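Local atomic coordinates of penicillin binding protein 2X (Streptococcus thermophilus, PDB entry 5U47), a protein that probably acts as a septal transpeptidase that cross-links peptidoglycan strands during cell division and is a target of beta-lactams. Residues Met238-Gly243 and Asn555-Thr560. The protein carries 1 engineered substitution. Residues are numbered along the deposited sequence; the frame is centred on the assembly and turned at random.
Sequences MEQTKG and NNFFAT
Q240 and F557 mark the closest backbone approach, their CA atoms 7.2 Å apart: the last turn of helix 224-241 lies beside 555-560, which has helical backbone angles and i to i-3 bonds (such as T560 N to F557 O) and runs on into helix 558-572. The first helix closes with a bond from K242 N to M238 O, and K242 then enters the left-handed region.

Q240 and F557 carry the contact between them, with T241 and T560 adding smaller shares. Q240 CB lies over the ring face, 4.2 Å from the F557 centroid, a CH-pi contact for which phenylalanine offers a flat apolar surface. Glutamine is also long enough, extended beyond CG (chi2 -176°), to bring NE2 within 3.4 Å of F557 CD1, amide and ring planes 49° apart. T560, a hydroxyl on the helix surface, donates from OG1 to Q240 OE1; their 2.5 Å separation is unusually short and its exact length doubtful. Threonine serves T241 doubly: with chi1 60° OG1 turns back to F237 O, leaving CG2 to meet the ring obliquely, 3.8 Å from F557 CD2.

Two turns earlier, Q233 NE2 bonds to T560 O. These helices, preceding strand 245-252 and following strand 541-548, pack side by side against the five-stranded antiparallel sheet, characteristic of the penicillin-binding transpeptidase (beta-lactamase-like) fold.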
loop_
_atom_site.group_PDB
_atom_site.type_symbol
_atom_site.label_atom_id
_atom_site.label_comp_id
_atom_site.label_asym_id
_atom_site.label_seq_id
_atom_site.Cartn_x
_atom_site.Cartn_y
_atom_site.Cartn_z
ATOM N N MET A 238 10.001 -18.847 -0.458
ATOM C CA MET A 238 9.085 -19.607 0.401
ATOM C C MET A 238 9.359 -21.105 0.334
ATOM O O MET A 238 9.215 -21.793 1.334
ATOM C CB MET A 238 7.628 -19.356 0.028
ATOM C CG MET A 238 7.173 -17.931 0.226
ATOM S SD MET A 238 7.661 -17.253 1.822
ATOM C CE MET A 238 6.758 -18.361 2.906
ATOM N N GLU A 239 9.716 -21.608 -0.845
ATOM C CA GLU A 239 10.059 -23.026 -0.979
ATOM C C GLU A 239 11.284 -23.332 -0.118
ATOM O O GLU A 239 11.327 -24.342 0.556
ATOM C CB GLU A 239 10.327 -23.394 -2.429
ATOM C CG GLU A 239 9.085 -23.314 -3.292
ATOM C CD GLU A 239 9.363 -23.430 -4.784
ATOM O OE1 GLU A 239 10.552 -23.573 -5.189
ATOM O OE2 GLU A 239 8.374 -23.369 -5.548
ATOM N N GLN A 240 12.257 -22.434 -0.120
ATOM C CA GLN A 240 13.479 -22.620 0.679
ATOM C C GLN A 240 13.286 -22.507 2.189
ATOM O O GLN A 240 13.877 -23.266 2.951
ATOM C CB GLN A 240 14.511 -21.567 0.312
ATOM C CG GLN A 240 15.208 -21.724 -1.020
ATOM C CD GLN A 240 16.260 -20.640 -1.173
ATOM O OE1 GLN A 240 15.953 -19.455 -1.071
ATOM N NE2 GLN A 240 17.506 -21.039 -1.389
ATOM N N THR A 241 12.483 -21.532 2.616
ATOM C CA THR A 241 12.285 -21.256 4.049
ATOM C C THR A 241 11.133 -22.019 4.704
ATOM O O THR A 241 11.236 -22.419 5.870
ATOM C CB THR A 241 12.029 -19.749 4.295
ATOM O OG1 THR A 241 10.854 -19.328 3.590
ATOM C CG2 THR A 241 13.195 -18.913 3.838
ATOM N N LYS A 242 10.057 -22.234 3.946
ATOM C CA LYS A 242 8.807 -22.821 4.464
ATOM C C LYS A 242 8.315 -22.041 5.698
ATOM O O LYS A 242 7.934 -22.631 6.720
ATOM C CB LYS A 242 8.915 -24.314 4.811
ATOM C CG LYS A 242 9.298 -25.260 3.683
ATOM C CD LYS A 242 10.805 -25.441 3.580
ATOM C CE LYS A 242 11.121 -26.619 2.677
ATOM N NZ LYS A 242 12.584 -26.751 2.472
ATOM N N GLY A 243 8.362 -20.712 5.607
ATOM C CA GLY A 243 7.886 -19.859 6.683
ATOM C C GLY A 243 6.369 -19.816 6.663
ATOM O O GLY A 243 5.742 -20.130 5.636
ATOM N N ASN A 555 20.959 -17.292 6.574
ATOM C CA ASN A 555 20.973 -15.933 6.013
ATOM C C ASN A 555 21.196 -15.899 4.505
ATOM O O ASN A 555 20.736 -14.983 3.840
ATOM C CB ASN A 555 21.964 -15.026 6.747
ATOM C CG ASN A 555 21.423 -14.529 8.079
ATOM O OD1 ASN A 555 20.210 -14.458 8.284
ATOM N ND2 ASN A 555 22.318 -14.150 8.977
ATOM N N ASN A 556 21.870 -16.917 3.974
ATOM C CA ASN A 556 22.112 -17.039 2.543
ATOM C C ASN A 556 20.820 -17.063 1.734
ATOM O O ASN A 556 20.840 -16.747 0.536
ATOM C CB ASN A 556 22.905 -18.320 2.238
ATOM C CG ASN A 556 24.306 -18.303 2.836
ATOM O OD1 ASN A 556 24.826 -17.247 3.185
ATOM N ND2 ASN A 556 24.919 -19.481 2.965
ATOM N N PHE A 557 19.705 -17.438 2.366
ATOM C CA PHE A 557 18.437 -17.473 1.642
ATOM C C PHE A 557 17.991 -16.105 1.164
ATOM O O PHE A 557 17.241 -16.029 0.197
ATOM C CB PHE A 557 17.290 -18.107 2.439
ATOM C CG PHE A 557 17.478 -19.574 2.757
ATOM C CD1 PHE A 557 18.176 -20.422 1.912
ATOM C CD2 PHE A 557 16.847 -20.123 3.867
ATOM C CE1 PHE A 557 18.313 -21.770 2.212
ATOM C CE2 PHE A 557 16.972 -21.479 4.163
ATOM C CZ PHE A 557 17.706 -22.301 3.335
ATOM N N PHE A 558 18.439 -15.035 1.822
ATOM C CA PHE A 558 18.060 -13.694 1.371
ATOM C C PHE A 558 18.552 -13.396 -0.040
ATOM O O PHE A 558 17.950 -12.583 -0.744
ATOM C CB PHE A 558 18.547 -12.599 2.323
ATOM C CG PHE A 558 17.778 -12.502 3.603
ATOM C CD1 PHE A 558 16.394 -12.409 3.596
ATOM C CD2 PHE A 558 18.443 -12.416 4.818
ATOM C CE1 PHE A 558 15.678 -12.291 4.779
ATOM C CE2 PHE A 558 17.736 -12.274 6.011
ATOM C CZ PHE A 558 16.352 -12.215 5.993
ATOM N N ALA A 559 19.632 -14.055 -0.454
ATOM C CA ALA A 559 20.178 -13.855 -1.796
ATOM C C ALA A 559 19.184 -14.291 -2.867
ATOM O O ALA A 559 19.217 -13.790 -3.979
ATOM C CB ALA A 559 21.472 -14.596 -1.964
ATOM N N THR A 560 18.325 -15.246 -2.523
ATOM C CA THR A 560 17.312 -15.742 -3.431
ATOM C C THR A 560 16.331 -14.648 -3.868
ATOM O O THR A 560 15.898 -14.613 -5.018
ATOM C CB THR A 560 16.519 -16.897 -2.761
ATOM O OG1 THR A 560 17.429 -17.943 -2.396
ATOM C CG2 THR A 560 15.451 -17.454 -3.691
#